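Local coordinates for protein inositol 2-dehydrogenase (Sinorhizobium meliloti, PDB 4HKT) that oxidises myo-inositol to 2-keto-myo-inositol (scyllo-inosose) with NAD+, the first step of myo-inositol degradation, at residues B[16-21]-B[68-73]; B[145-150]-B[182-187]; B[30-35]-B[56-61]; B[94-99]-B[104-109]. All blocks are in the same frame, centred on the assembly; numbering follows the deposited sequence.

Contact 1. Residues B[16-21]-B[68-73]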
loop_
_atom_site.group_PDB
_atom_site.type_symbol
_atom_site.label_atom_id
_atom_site.label_comp_id
_atom_site.label_asym_id
_atom_site.label_seq_id
_atom_site.Cartn_x
_atom_site.Cartn_y
_atom_site.Cartn_z
ATOM N N LYS B 16 17.869 -19.158 22.083
ATOM C CA LYS B 16 18.631 -17.925 21.851
ATOM C C LYS B 16 17.717 -16.702 21.843
ATOM O O LYS B 16 18.067 -15.649 22.357
ATOM C CB LYS B 16 19.407 -17.998 20.532
ATOM C CG LYS B 16 20.572 -18.987 20.521
ATOM C CD LYS B 16 21.355 -18.910 19.207
ATOM C CE LYS B 16 22.705 -19.614 19.276
ATOM N NZ LYS B 16 22.704 -20.951 18.613
ATOM N N VAL B 17 16.526 -16.865 21.284
ATOM C CA VAL B 17 15.587 -15.769 21.152
ATOM C C VAL B 17 15.099 -15.328 22.533
ATOM O O VAL B 17 14.968 -14.125 22.806
ATOM C CB VAL B 17 14.399 -16.184 20.262
ATOM C CG1 VAL B 17 13.233 -15.254 20.450
ATOM C CG2 VAL B 17 14.814 -16.243 18.790
ATOM N N HIS B 18 14.818 -16.300 23.403
ATOM C CA HIS B 18 14.442 -15.993 24.789
ATOM C C HIS B 18 15.583 -15.439 25.635
ATOM O O HIS B 18 15.370 -14.587 26.468
ATOM C CB HIS B 18 13.828 -17.214 25.461
ATOM C CG HIS B 18 12.496 -17.565 24.906
ATOM N ND1 HIS B 18 11.398 -16.749 25.060
ATOM C CD2 HIS B 18 12.094 -18.604 24.141
ATOM C CE1 HIS B 18 10.362 -17.295 24.451
ATOM N NE2 HIS B 18 10.762 -18.416 23.876
ATOM N N ALA B 19 16.786 -15.939 25.419
ATOM C CA ALA B 19 17.960 -15.375 26.049
ATOM C C ALA B 19 18.011 -13.869 25.770
ATOM O O ALA B 19 18.160 -13.044 26.697
ATOM C CB ALA B 19 19.214 -16.060 25.511
ATOM N N LYS B 20 17.866 -13.516 24.490
ATOM C CA LYS B 20 17.865 -12.110 24.068
ATOM C C LYS B 20 16.757 -11.327 24.751
ATOM O O LYS B 20 16.981 -10.201 25.201
ATOM C CB LYS B 20 17.712 -11.981 22.545
ATOM C CG LYS B 20 17.572 -10.535 22.068
ATOM C CD LYS B 20 17.732 -10.374 20.561
ATOM C CE LYS B 20 18.066 -8.915 20.237
ATOM N NZ LYS B 20 17.985 -8.574 18.791
ATOM N N ALA B 21 15.555 -11.895 24.812
ATOM C CA ALA B 21 14.420 -11.149 25.375
ATOM C C ALA B 21 14.554 -10.992 26.891
ATOM O O ALA B 21 14.184 -9.968 27.443
ATOM C CB ALA B 21 13.101 -11.816 25.025
ATOM N N VAL B 68 12.626 -20.770 31.774
ATOM C CA VAL B 68 12.171 -20.737 30.402
ATOM C C VAL B 68 12.561 -22.085 29.818
ATOM O O VAL B 68 13.747 -22.425 29.762
ATOM C CB VAL B 68 12.841 -19.588 29.634
ATOM C CG1 VAL B 68 12.554 -19.696 28.155
ATOM C CG2 VAL B 68 12.358 -18.242 30.179
ATOM N N ILE B 69 11.562 -22.855 29.400
ATOM C CA ILE B 69 11.802 -24.202 28.879
ATOM C C ILE B 69 11.724 -24.166 27.345
ATOM O O ILE B 69 10.633 -23.959 26.748
ATOM C CB ILE B 69 10.811 -25.230 29.444
ATOM C CG1 ILE B 69 10.823 -25.229 30.971
ATOM C CG2 ILE B 69 11.098 -26.609 28.862
ATOM C CD1 ILE B 69 9.657 -25.969 31.612
ATOM N N CYS B 70 12.901 -24.353 26.742
ATOM C CA CYS B 70 13.122 -24.360 25.306
ATOM C C CYS B 70 13.794 -25.674 24.882
ATOM O O CYS B 70 14.448 -25.713 23.869
ATOM C CB CYS B 70 14.036 -23.187 24.916
ATOM S SG CYS B 70 13.310 -21.603 25.383
ATOM N N THR B 71 13.645 -26.722 25.672
ATOM C CA THR B 71 14.217 -28.024 25.348
ATOM C C THR B 71 13.318 -28.744 24.340
ATOM O O THR B 71 12.257 -28.247 23.981
ATOM C CB THR B 71 14.360 -28.868 26.630
ATOM O OG1 THR B 71 13.141 -28.782 27.368
ATOM C CG2 THR B 71 15.518 -28.368 27.492
ATOM N N PRO B 72 13.719 -29.931 23.893
ATOM C CA PRO B 72 12.844 -30.649 22.975
ATOM C C PRO B 72 11.453 -30.914 23.547
ATOM O O PRO B 72 11.295 -31.052 24.759
ATOM C CB PRO B 72 13.570 -31.974 22.786
ATOM C CG PRO B 72 15.008 -31.618 22.950
ATOM C CD PRO B 72 15.003 -30.631 24.078
ATOM N N THR B 73 10.479 -31.029 22.648
ATOM C CA THR B 73 9.070 -31.211 22.991
ATOM C C THR B 73 8.781 -32.371 23.940
ATOM O O THR B 73 7.968 -32.222 24.833
ATOM C CB THR B 73 8.261 -31.426 21.717
ATOM O OG1 THR B 73 8.315 -30.241 20.921
ATOM C CG2 THR B 73 6.819 -31.815 22.033
#

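Contact 2. Residues B[145-150]-B[182-187]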
loop_
_atom_site.group_PDB
_atom_site.type_symbol
_atom_site.label_atom_id
_atom_site.label_comp_id
_atom_site.label_asym_id
_atom_site.label_seq_id
_atom_site.Cartn_x
_atom_site.Cartn_y
_atom_site.Cartn_z
ATOM N N GLU B 145 -17.507 -11.669 13.031
ATOM C CA GLU B 145 -18.235 -12.635 12.200
ATOM C C GLU B 145 -17.297 -13.725 11.548
ATOM O O GLU B 145 -17.527 -14.919 11.679
ATOM C CB GLU B 145 -19.007 -11.865 11.126
ATOM C CG GLU B 145 -20.179 -11.094 11.742
ATOM C CD GLU B 145 -20.938 -10.160 10.812
ATOM O OE1 GLU B 145 -20.653 -10.008 9.572
ATOM O OE2 GLU B 145 -21.851 -9.513 11.409
HETATM N N MSE B 146 -16.258 -13.298 10.830
HETATM C CA MSE B 146 -15.468 -14.242 10.012
HETATM C C MSE B 146 -14.010 -13.853 10.111
HETATM O O MSE B 146 -13.664 -12.704 9.904
HETATM C CB MSE B 146 -15.941 -14.184 8.560
HETATM C CG MSE B 146 -17.440 -14.496 8.483
HETATM SE SE MSE B 146 -18.065 -14.591 6.642
HETATM C CE MSE B 146 -17.244 -16.347 6.340
ATOM N N VAL B 147 -13.164 -14.806 10.462
ATOM C CA VAL B 147 -11.731 -14.602 10.671
ATOM C C VAL B 147 -11.011 -15.345 9.569
ATOM O O VAL B 147 -11.420 -16.452 9.201
ATOM C CB VAL B 147 -11.298 -15.202 12.029
ATOM C CG1 VAL B 147 -9.777 -15.230 12.185
ATOM C CG2 VAL B 147 -11.957 -14.431 13.150
ATOM N N THR B 148 -9.960 -14.750 9.023
ATOM C CA THR B 148 -9.108 -15.419 8.056
ATOM C C THR B 148 -7.639 -15.268 8.499
ATOM O O THR B 148 -7.155 -14.150 8.842
ATOM C CB THR B 148 -9.275 -14.875 6.617
ATOM O OG1 THR B 148 -10.661 -14.738 6.301
ATOM C CG2 THR B 148 -8.654 -15.838 5.583
ATOM N N ILE B 149 -6.970 -16.399 8.545
ATOM C CA ILE B 149 -5.598 -16.514 9.079
ATOM C C ILE B 149 -4.810 -17.257 8.033
ATOM O O ILE B 149 -5.188 -18.359 7.643
ATOM C CB ILE B 149 -5.558 -17.286 10.405
ATOM C CG1 ILE B 149 -6.289 -16.550 11.499
ATOM C CG2 ILE B 149 -4.119 -17.567 10.887
ATOM C CD1 ILE B 149 -6.564 -17.412 12.705
ATOM N N THR B 150 -3.713 -16.654 7.585
ATOM C CA THR B 150 -2.816 -17.255 6.645
ATOM C C THR B 150 -1.417 -17.283 7.218
ATOM O O THR B 150 -0.857 -16.219 7.568
ATOM C CB THR B 150 -2.782 -16.466 5.358
ATOM O OG1 THR B 150 -4.119 -16.396 4.843
ATOM C CG2 THR B 150 -1.857 -17.153 4.326
ATOM N N PHE B 182 -8.029 -16.442 20.126
ATOM C CA PHE B 182 -7.701 -15.064 20.537
ATOM C C PHE B 182 -8.581 -14.011 19.812
ATOM O O PHE B 182 -8.970 -13.005 20.418
ATOM C CB PHE B 182 -6.235 -14.835 20.244
ATOM C CG PHE B 182 -5.661 -13.526 20.723
ATOM C CD1 PHE B 182 -5.630 -13.206 22.058
ATOM C CD2 PHE B 182 -5.042 -12.663 19.815
ATOM C CE1 PHE B 182 -5.071 -12.004 22.492
ATOM C CE2 PHE B 182 -4.460 -11.465 20.245
ATOM C CZ PHE B 182 -4.473 -11.153 21.584
ATOM N N LEU B 183 -8.847 -14.231 18.533
ATOM C CA LEU B 183 -9.552 -13.271 17.689
ATOM C C LEU B 183 -11.051 -13.442 17.715
ATOM O O LEU B 183 -11.796 -12.433 17.645
ATOM C CB LEU B 183 -9.087 -13.374 16.239
ATOM C CG LEU B 183 -7.627 -13.116 15.956
ATOM C CD1 LEU B 183 -7.290 -13.350 14.503
ATOM C CD2 LEU B 183 -7.267 -11.707 16.353
ATOM N N LEU B 184 -11.506 -14.695 17.822
ATOM C CA LEU B 184 -12.933 -14.960 17.784
ATOM C C LEU B 184 -13.635 -14.467 19.003
ATOM O O LEU B 184 -14.818 -14.126 18.916
ATOM C CB LEU B 184 -13.267 -16.436 17.671
ATOM C CG LEU B 184 -13.086 -17.056 16.300
ATOM C CD1 LEU B 184 -12.962 -18.556 16.449
ATOM C CD2 LEU B 184 -14.217 -16.664 15.360
ATOM N N GLY B 185 -12.947 -14.558 20.129
ATOM C CA GLY B 185 -13.541 -14.232 21.424
ATOM C C GLY B 185 -14.424 -15.329 22.008
ATOM O O GLY B 185 -14.901 -15.202 23.129
ATOM N N GLU B 186 -14.638 -16.405 21.264
ATOM C CA GLU B 186 -15.521 -17.488 21.702
ATOM C C GLU B 186 -14.855 -18.756 21.333
ATOM O O GLU B 186 -14.003 -18.756 20.457
ATOM C CB GLU B 186 -16.849 -17.462 20.966
ATOM C CG GLU B 186 -17.672 -16.258 21.240
ATOM C CD GLU B 186 -18.957 -16.245 20.445
ATOM O OE1 GLU B 186 -19.235 -17.187 19.626
ATOM O OE2 GLU B 186 -19.690 -15.255 20.653
ATOM N N GLU B 187 -15.252 -19.844 21.969
ATOM C CA GLU B 187 -14.646 -21.124 21.681
ATOM C C GLU B 187 -15.158 -21.701 20.362
ATOM O O GLU B 187 -16.367 -21.848 20.189
ATOM C CB GLU B 187 -14.961 -22.137 22.787
ATOM C CG GLU B 187 -14.315 -21.856 24.131
ATOM C CD GLU B 187 -12.796 -21.866 24.065
ATOM O OE1 GLU B 187 -12.229 -22.518 23.142
ATOM O OE2 GLU B 187 -12.187 -21.211 24.931
#

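Contact 3. Residues B[30-35]-B[56-61]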
loop_
_atom_site.group_PDB
_atom_site.type_symbol
_atom_site.label_atom_id
_atom_site.label_comp_id
_atom_site.label_asym_id
_atom_site.label_seq_id
_atom_site.Cartn_x
_atom_site.Cartn_y
_atom_site.Cartn_z
ATOM N N LEU B 30 19.366 -13.050 33.413
ATOM C CA LEU B 30 19.675 -14.411 33.040
ATOM C C LEU B 30 20.861 -14.897 33.880
ATOM O O LEU B 30 21.974 -14.383 33.766
ATOM C CB LEU B 30 19.999 -14.498 31.553
ATOM C CG LEU B 30 20.272 -15.907 31.043
ATOM C CD1 LEU B 30 19.052 -16.798 31.238
ATOM C CD2 LEU B 30 20.641 -15.855 29.578
ATOM N N VAL B 31 20.593 -15.893 34.717
ATOM C CA VAL B 31 21.538 -16.415 35.710
ATOM C C VAL B 31 22.193 -17.699 35.216
ATOM O O VAL B 31 23.406 -17.862 35.353
ATOM C CB VAL B 31 20.802 -16.702 37.044
ATOM C CG1 VAL B 31 21.706 -17.398 38.051
ATOM C CG2 VAL B 31 20.240 -15.413 37.619
ATOM N N ALA B 32 21.400 -18.610 34.646
ATOM C CA ALA B 32 21.899 -19.929 34.275
ATOM C C ALA B 32 21.305 -20.449 32.979
ATOM O O ALA B 32 20.132 -20.219 32.695
ATOM C CB ALA B 32 21.643 -20.917 35.396
ATOM N N VAL B 33 22.139 -21.106 32.181
ATOM C CA VAL B 33 21.692 -21.834 31.002
ATOM C C VAL B 33 22.023 -23.309 31.156
ATOM O O VAL B 33 23.053 -23.655 31.729
ATOM C CB VAL B 33 22.401 -21.355 29.731
ATOM C CG1 VAL B 33 21.878 -22.111 28.502
ATOM C CG2 VAL B 33 22.203 -19.867 29.564
ATOM N N ALA B 34 21.156 -24.163 30.608
ATOM C CA ALA B 34 21.396 -25.586 30.509
ATOM C C ALA B 34 21.016 -26.097 29.103
ATOM O O ALA B 34 20.170 -25.505 28.412
ATOM C CB ALA B 34 20.618 -26.325 31.586
ATOM N N ASP B 35 21.664 -27.184 28.689
ATOM C CA ASP B 35 21.424 -27.814 27.390
ATOM C C ASP B 35 22.114 -29.173 27.408
ATOM O O ASP B 35 23.039 -29.381 28.181
ATOM C CB ASP B 35 21.982 -26.950 26.244
ATOM C CG ASP B 35 21.450 -27.366 24.875
ATOM O OD1 ASP B 35 20.297 -27.013 24.528
ATOM O OD2 ASP B 35 22.204 -28.032 24.134
ATOM N N ASP B 56 19.070 -30.321 36.896
ATOM C CA ASP B 56 18.977 -30.641 38.331
ATOM C C ASP B 56 19.410 -29.450 39.212
ATOM O O ASP B 56 18.815 -29.172 40.249
ATOM C CB ASP B 56 19.844 -31.875 38.688
ATOM C CG ASP B 56 19.209 -33.218 38.257
ATOM O OD1 ASP B 56 18.040 -33.247 37.796
ATOM O OD2 ASP B 56 19.889 -34.265 38.387
ATOM N N ALA B 57 20.455 -28.763 38.799
ATOM C CA ALA B 57 21.002 -27.668 39.589
ATOM C C ALA B 57 20.034 -26.488 39.548
ATOM O O ALA B 57 19.698 -25.899 40.572
ATOM C CB ALA B 57 22.370 -27.259 39.057
ATOM N N ILE B 58 19.564 -26.166 38.354
ATOM C CA ILE B 58 18.569 -25.100 38.208
ATOM C C ILE B 58 17.311 -25.430 39.006
ATOM O O ILE B 58 16.801 -24.576 39.722
ATOM C CB ILE B 58 18.299 -24.783 36.718
ATOM C CG1 ILE B 58 19.544 -24.151 36.094
ATOM C CG2 ILE B 58 17.112 -23.837 36.564
ATOM C CD1 ILE B 58 19.626 -24.261 34.577
ATOM N N GLU B 59 16.837 -26.675 38.936
ATOM C CA GLU B 59 15.720 -27.126 39.792
ATOM C C GLU B 59 15.940 -26.856 41.297
ATOM O O GLU B 59 15.045 -26.331 41.988
ATOM C CB GLU B 59 15.473 -28.612 39.561
ATOM C CG GLU B 59 14.217 -29.222 40.189
ATOM C CD GLU B 59 14.111 -30.710 39.894
ATOM O OE1 GLU B 59 15.163 -31.333 39.615
ATOM O OE2 GLU B 59 13.003 -31.279 39.941
ATOM N N ALA B 60 17.114 -27.226 41.811
ATOM C CA ALA B 60 17.391 -27.090 43.261
ATOM C C ALA B 60 17.782 -25.671 43.673
ATOM O O ALA B 60 17.681 -25.336 44.848
ATOM C CB ALA B 60 18.484 -28.068 43.691
ATOM N N ALA B 61 18.184 -24.835 42.713
ATOM C CA ALA B 61 18.731 -23.496 43.016
ATOM C C ALA B 61 17.797 -22.528 43.709
ATOM O O ALA B 61 16.710 -22.222 43.224
ATOM C CB ALA B 61 19.283 -22.848 41.758
#

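Contact 4. Residues B[94-99]-B[104-109]. With EDO (1,2-ethanediol), chain C.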
loop_
_atom_site.group_PDB
_atom_site.type_symbol
_atom_site.label_atom_id
_atom_site.label_comp_id
_atom_site.label_asym_id
_atom_site.label_seq_id
_atom_site.Cartn_x
_atom_site.Cartn_y
_atom_site.Cartn_z
ATOM N N LYS B 94 5.750 -23.966 23.196
ATOM C CA LYS B 94 4.767 -24.917 22.737
ATOM C C LYS B 94 5.486 -26.203 22.387
ATOM O O LYS B 94 6.645 -26.164 21.990
ATOM C CB LYS B 94 4.035 -24.400 21.506
ATOM C CG LYS B 94 4.864 -24.529 20.254
ATOM C CD LYS B 94 4.026 -24.464 19.017
ATOM C CE LYS B 94 4.910 -24.568 17.805
ATOM N NZ LYS B 94 5.256 -25.979 17.555
ATOM N N PRO B 95 4.816 -27.348 22.544
ATOM C CA PRO B 95 3.551 -27.566 23.232
ATOM C C PRO B 95 3.855 -27.967 24.682
ATOM O O PRO B 95 5.013 -28.105 25.063
ATOM C CB PRO B 95 2.966 -28.771 22.494
ATOM C CG PRO B 95 4.158 -29.570 22.136
ATOM C CD PRO B 95 5.277 -28.585 21.888
ATOM N N ILE B 96 2.819 -28.153 25.476
ATOM C CA ILE B 96 2.978 -28.766 26.782
ATOM C C ILE B 96 3.338 -30.221 26.562
ATOM O O ILE B 96 4.259 -30.768 27.187
ATOM C CB ILE B 96 1.708 -28.632 27.606
ATOM C CG1 ILE B 96 1.530 -27.153 28.010
ATOM C CG2 ILE B 96 1.818 -29.465 28.874
ATOM C CD1 ILE B 96 0.166 -26.814 28.519
ATOM N N ASP B 97 2.586 -30.852 25.664
ATOM C CA ASP B 97 2.864 -32.220 25.218
ATOM C C ASP B 97 2.062 -32.445 23.959
ATOM O O ASP B 97 1.113 -31.719 23.692
ATOM C CB ASP B 97 2.487 -33.263 26.272
ATOM C CG ASP B 97 3.084 -34.637 25.974
ATOM O OD1 ASP B 97 4.289 -34.801 26.199
ATOM O OD2 ASP B 97 2.337 -35.539 25.517
ATOM N N LEU B 98 2.432 -33.431 23.159
ATOM C CA LEU B 98 1.610 -33.759 22.005
ATOM C C LEU B 98 0.379 -34.574 22.351
ATOM O O LEU B 98 -0.509 -34.726 21.504
ATOM C CB LEU B 98 2.448 -34.445 20.915
ATOM C CG LEU B 98 3.548 -33.529 20.401
ATOM C CD1 LEU B 98 4.497 -34.269 19.467
ATOM C CD2 LEU B 98 2.994 -32.305 19.705
ATOM N N ASP B 99 0.290 -35.091 23.571
ATOM C CA ASP B 99 -0.801 -35.959 23.967
ATOM C C ASP B 99 -1.699 -35.252 24.972
ATOM O O ASP B 99 -1.250 -34.891 26.042
ATOM C CB ASP B 99 -0.241 -37.247 24.609
ATOM C CG ASP B 99 -1.331 -38.204 25.056
ATOM O OD1 ASP B 99 -1.468 -39.253 24.434
ATOM O OD2 ASP B 99 -2.051 -37.934 26.019
ATOM N N ARG B 104 -3.298 -32.688 30.327
ATOM C CA ARG B 104 -4.241 -32.654 31.449
ATOM C C ARG B 104 -3.642 -33.045 32.784
ATOM O O ARG B 104 -3.888 -32.384 33.795
ATOM C CB ARG B 104 -5.485 -33.523 31.142
ATOM C CG ARG B 104 -6.516 -32.826 30.243
ATOM C CD ARG B 104 -7.824 -33.615 30.170
ATOM N NE ARG B 104 -7.606 -34.823 29.377
ATOM C CZ ARG B 104 -7.782 -34.919 28.053
ATOM N NH1 ARG B 104 -8.247 -33.887 27.323
ATOM N NH2 ARG B 104 -7.531 -36.084 27.461
ATOM N N ALA B 105 -2.832 -34.094 32.784
ATOM C CA ALA B 105 -2.139 -34.530 33.983
ATOM C C ALA B 105 -1.169 -33.456 34.463
ATOM O O ALA B 105 -1.068 -33.193 35.644
ATOM C CB ALA B 105 -1.377 -35.833 33.710
ATOM N N CYS B 106 -0.452 -32.855 33.531
ATOM C CA CYS B 106 0.482 -31.790 33.821
ATOM C C CYS B 106 -0.199 -30.544 34.458
ATOM O O CYS B 106 0.212 -30.064 35.503
ATOM C CB CYS B 106 1.199 -31.451 32.522
ATOM S SG CYS B 106 2.345 -30.095 32.589
ATOM N N LEU B 107 -1.270 -30.072 33.829
ATOM C CA LEU B 107 -2.051 -28.950 34.346
ATOM C C LEU B 107 -2.640 -29.213 35.740
ATOM O O LEU B 107 -2.752 -28.303 36.529
ATOM C CB LEU B 107 -3.167 -28.584 33.358
ATOM C CG LEU B 107 -2.685 -28.171 31.945
ATOM C CD1 LEU B 107 -3.847 -27.735 31.070
ATOM C CD2 LEU B 107 -1.594 -27.097 31.988
ATOM N N LYS B 108 -2.973 -30.458 36.053
ATOM C CA LYS B 108 -3.429 -30.800 37.394
ATOM C C LYS B 108 -2.262 -30.568 38.396
ATOM O O LYS B 108 -2.464 -29.973 39.434
ATOM C CB LYS B 108 -3.972 -32.233 37.434
ATOM C CG LYS B 108 -4.814 -32.558 38.674
ATOM C CD LYS B 108 -5.013 -34.062 38.863
ATOM C CE LYS B 108 -5.864 -34.399 40.098
ATOM N NZ LYS B 108 -5.543 -33.546 41.287
ATOM N N VAL B 109 -1.037 -30.950 38.055
ATOM C CA VAL B 109 0.082 -30.699 38.937
ATOM C C VAL B 109 0.283 -29.187 39.085
ATOM O O VAL B 109 0.521 -28.691 40.204
ATOM C CB VAL B 109 1.373 -31.367 38.442
ATOM C CG1 VAL B 109 2.554 -30.949 39.305
ATOM C CG2 VAL B 109 1.214 -32.894 38.383
HETATM C C1 EDO C . 0.056 -36.512 18.995
HETATM O O1 EDO C . -0.152 -37.231 20.198
HETATM C C2 EDO C . 1.462 -36.721 18.434
HETATM O O2 EDO C . 1.388 -37.539 17.271
#

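Contact 1. Residues B[16-21]-B[68-73]
His18 of helix 13-24 projects onto two residues, Val68 of strand 66-69 and Cys70 just past its end. Two kinds of contact hold the pair of segments together, and both run through this one histidine.

The first is sulfur-aromatic. Cys70 SG lies 3.5 Å from His18 CD2. The same sulfur is 4.4 Å from the centroid of the His18 ring and stands 59° off the ring normal. It thus comes in obliquely, near the CD2 side of the imidazole. Cys70 SG sits beside its own backbone N (chi1 -60°), and this turn carries the sulfur to the ring.

The second is apolar. Only one branch of Val68 takes part. Val68 CG1 is 3.9 Å from both His18 CB and His18 CG. The methyl therefore rests against the root of the ring. It gets there by lying opposite the backbone N of Val68 (chi1 170°).

The polar end of the histidine is satisfied from a third place. His18 NE2 is hydrogen-bonded to Glu93 OE2, which should limit rotation of the ring. A leucine here has no ring nitrogen and would probably leave Glu93 OE2 without this partner and Cys70 SG without its aromatic neighbour.

The contact lies in the NAD-binding Rossmann domain. Helix 13-24 follows strand 4-9 across a glycine-rich turn. Strand 66-69 is central in the parallel sheet, paired with strands 4-9 and 89-93. Tyr284 of helix 281-297 meets the His18 ring edge-to-face.

Contact 2. Residues B[145-150]-B[182-187]
Val147 points its two methyls at Leu183 and Leu184, one methyl to each leucine. This is helix-on-sheet packing in the C-terminal domain of the Gfo/Idh/MocA family. The last turn of helix 168-184 lies here against strand 144-152 of the large mixed sheet.

The valine forks between the leucines. CG1 is anti to N (chi1 170°) and goes to Leu183. CG2 lies beside that N and goes to Leu184. Both leucines cross the valine at a slant, but they arrive differently. Leu183 leaves the helix already directed at the strand. Leu184 starts off to one side, and only the far end of its side chain swings in. The backbones stay well apart, with Val147 CA and Leu184 CA 7.2 Å from each other. The contact is purely apolar and buried.

Gly185 follows the helix and leaves it with a positive phi of 79°, a conformation that favours glycine.

The other face of the strand serves a different partner. Selenomethionine Met146 points away from the helix and packs on Val212 of the second subunit. Glu145 also points away from the helix, and its OE1 makes a salt bridge with Arg231 of the second subunit. His243 on strand 237-244 pairs with both Glu145 and Met146, which makes a classic beta bulge there.

At the fork itself, Val147 CG1 is 3.9 Å from Leu183 CD1, and Val147 CG2 is likewise 3.9 Å from Leu184 CD2.

Contact 3. Residues B[30-35]-B[56-61]
Ile58 lays its longer branch across two alanines, Ala32 and Ala34, on strand 28-34. Ile58 CG1 is 3.9 Å from Ala32 CB. The terminal atom, Ile58 CD1, goes further and comes to 3.8 Å from Ala34 CB. Ile58 CD1 also remains 4.0 Å from Ala32 CB, so this methyl touches both alanine methyls. Between them it passes over the backbone, with Val33 C 4.3 Å from Ile58 CD1. The branch is extended (chi2 158°), which lets it span from one alanine to the next. The side-chain contacts are apolar, and all the touching residues are buried.

The two alanines direct their CB atoms at the helix. Val33, between them, points the other way and packs on Ala41 and Ile44 of helix 38-48. The strand is thus covered on both faces, as expected for the three-layer alpha/beta/alpha Rossmann fold of the NAD-binding domain. Strand 28-34 is next to strand 4-9 in the parallel sheet, and Leu9 of that strand also touches Ile58. Helix 55-60 runs roughly antiparallel to the strand, with 147° between the directions of the two short segments. Their axes approach to 9.4 Å.

Asp35 follows directly after the strand. Its OD1 accepts a hydrogen bond from Ala11 N, and its OD2 one from Phe37 N. An acidic residue just past this strand is common in NAD-dependent Rossmann enzymes, where it usually binds the adenosine ribose.

Contact 4. Residues B[94-99]-B[104-109]
Just after the Glu-Lys-Pro motif of the Gfo/Idh/MocA family, Ile96 turns from the loop onto helix 100-112 and meets Cys106 and Leu107. Lys94 and Pro95 are the last two residues of the motif, with a cis peptide bond before the proline.

Ile96 uses both of its branches. Ile96 CG2 packs on sulfur, 3.8 Å from Cys106 SG. The other branch stretches out (chi2 165°) and brings Ile96 CD1 to 3.9 Å from Leu107 CD2. The isoleucine and leucine side chains cross at about a right angle. Ile80 of helix 76-85 touches both Ile96 and Cys106.

The loop has polar bonds of its own. Asp97 OD2 accepts from Asp99 N at 2.9 Å, with an angle of 148° at the hydrogen. This is an Asx turn. The N-H reaches the anti side of the carboxylate and lies 32° out of its plane. Asp99 is then the N-cap of the helix, and its OD2 accepts from Arg102 N.

At the middle residue of the turn, a 1,2-ethanediol, probably from the crystallisation liquor, donates from O1 to Leu98 O at 2.8 Å. The 1,2-ethanediol C2 is 3.5 Å from Leu98 CB. On the motif itself, Lys94 NZ is hydrogen-bonded to Asp171 O of helix 168-184.

The work is therefore divided. Asp97 shapes the turn and Asp99 caps the helix through hydrogen bonds, while Ile96 fits the loop to the helix side by dispersion contacts alone.

Contacts 1, 3 and 4 lie in the NAD-binding Rossmann domain, and contact 2 in the C-terminal domain. Contacts 1 and 3 are close, with centres 13 Å apart, and reach the same parallel sheet. Contacts 1 and 4 touch directly: Thr73 CG2 is 3.5 Å from Pro95 CG. Contact 2 stands apart, its centre 28 Å from that of contact 1 and 24 Å from that of contact 4. In contact 1 Cys70 touches the glycine-rich turn that probably binds NAD, as in other Rossmann dehydrogenases. A sodium ion, bound by Ser23, Asn25 and Ala28, lies about 12 Å from the Val68 side chain and about 13 Å from that of Val33.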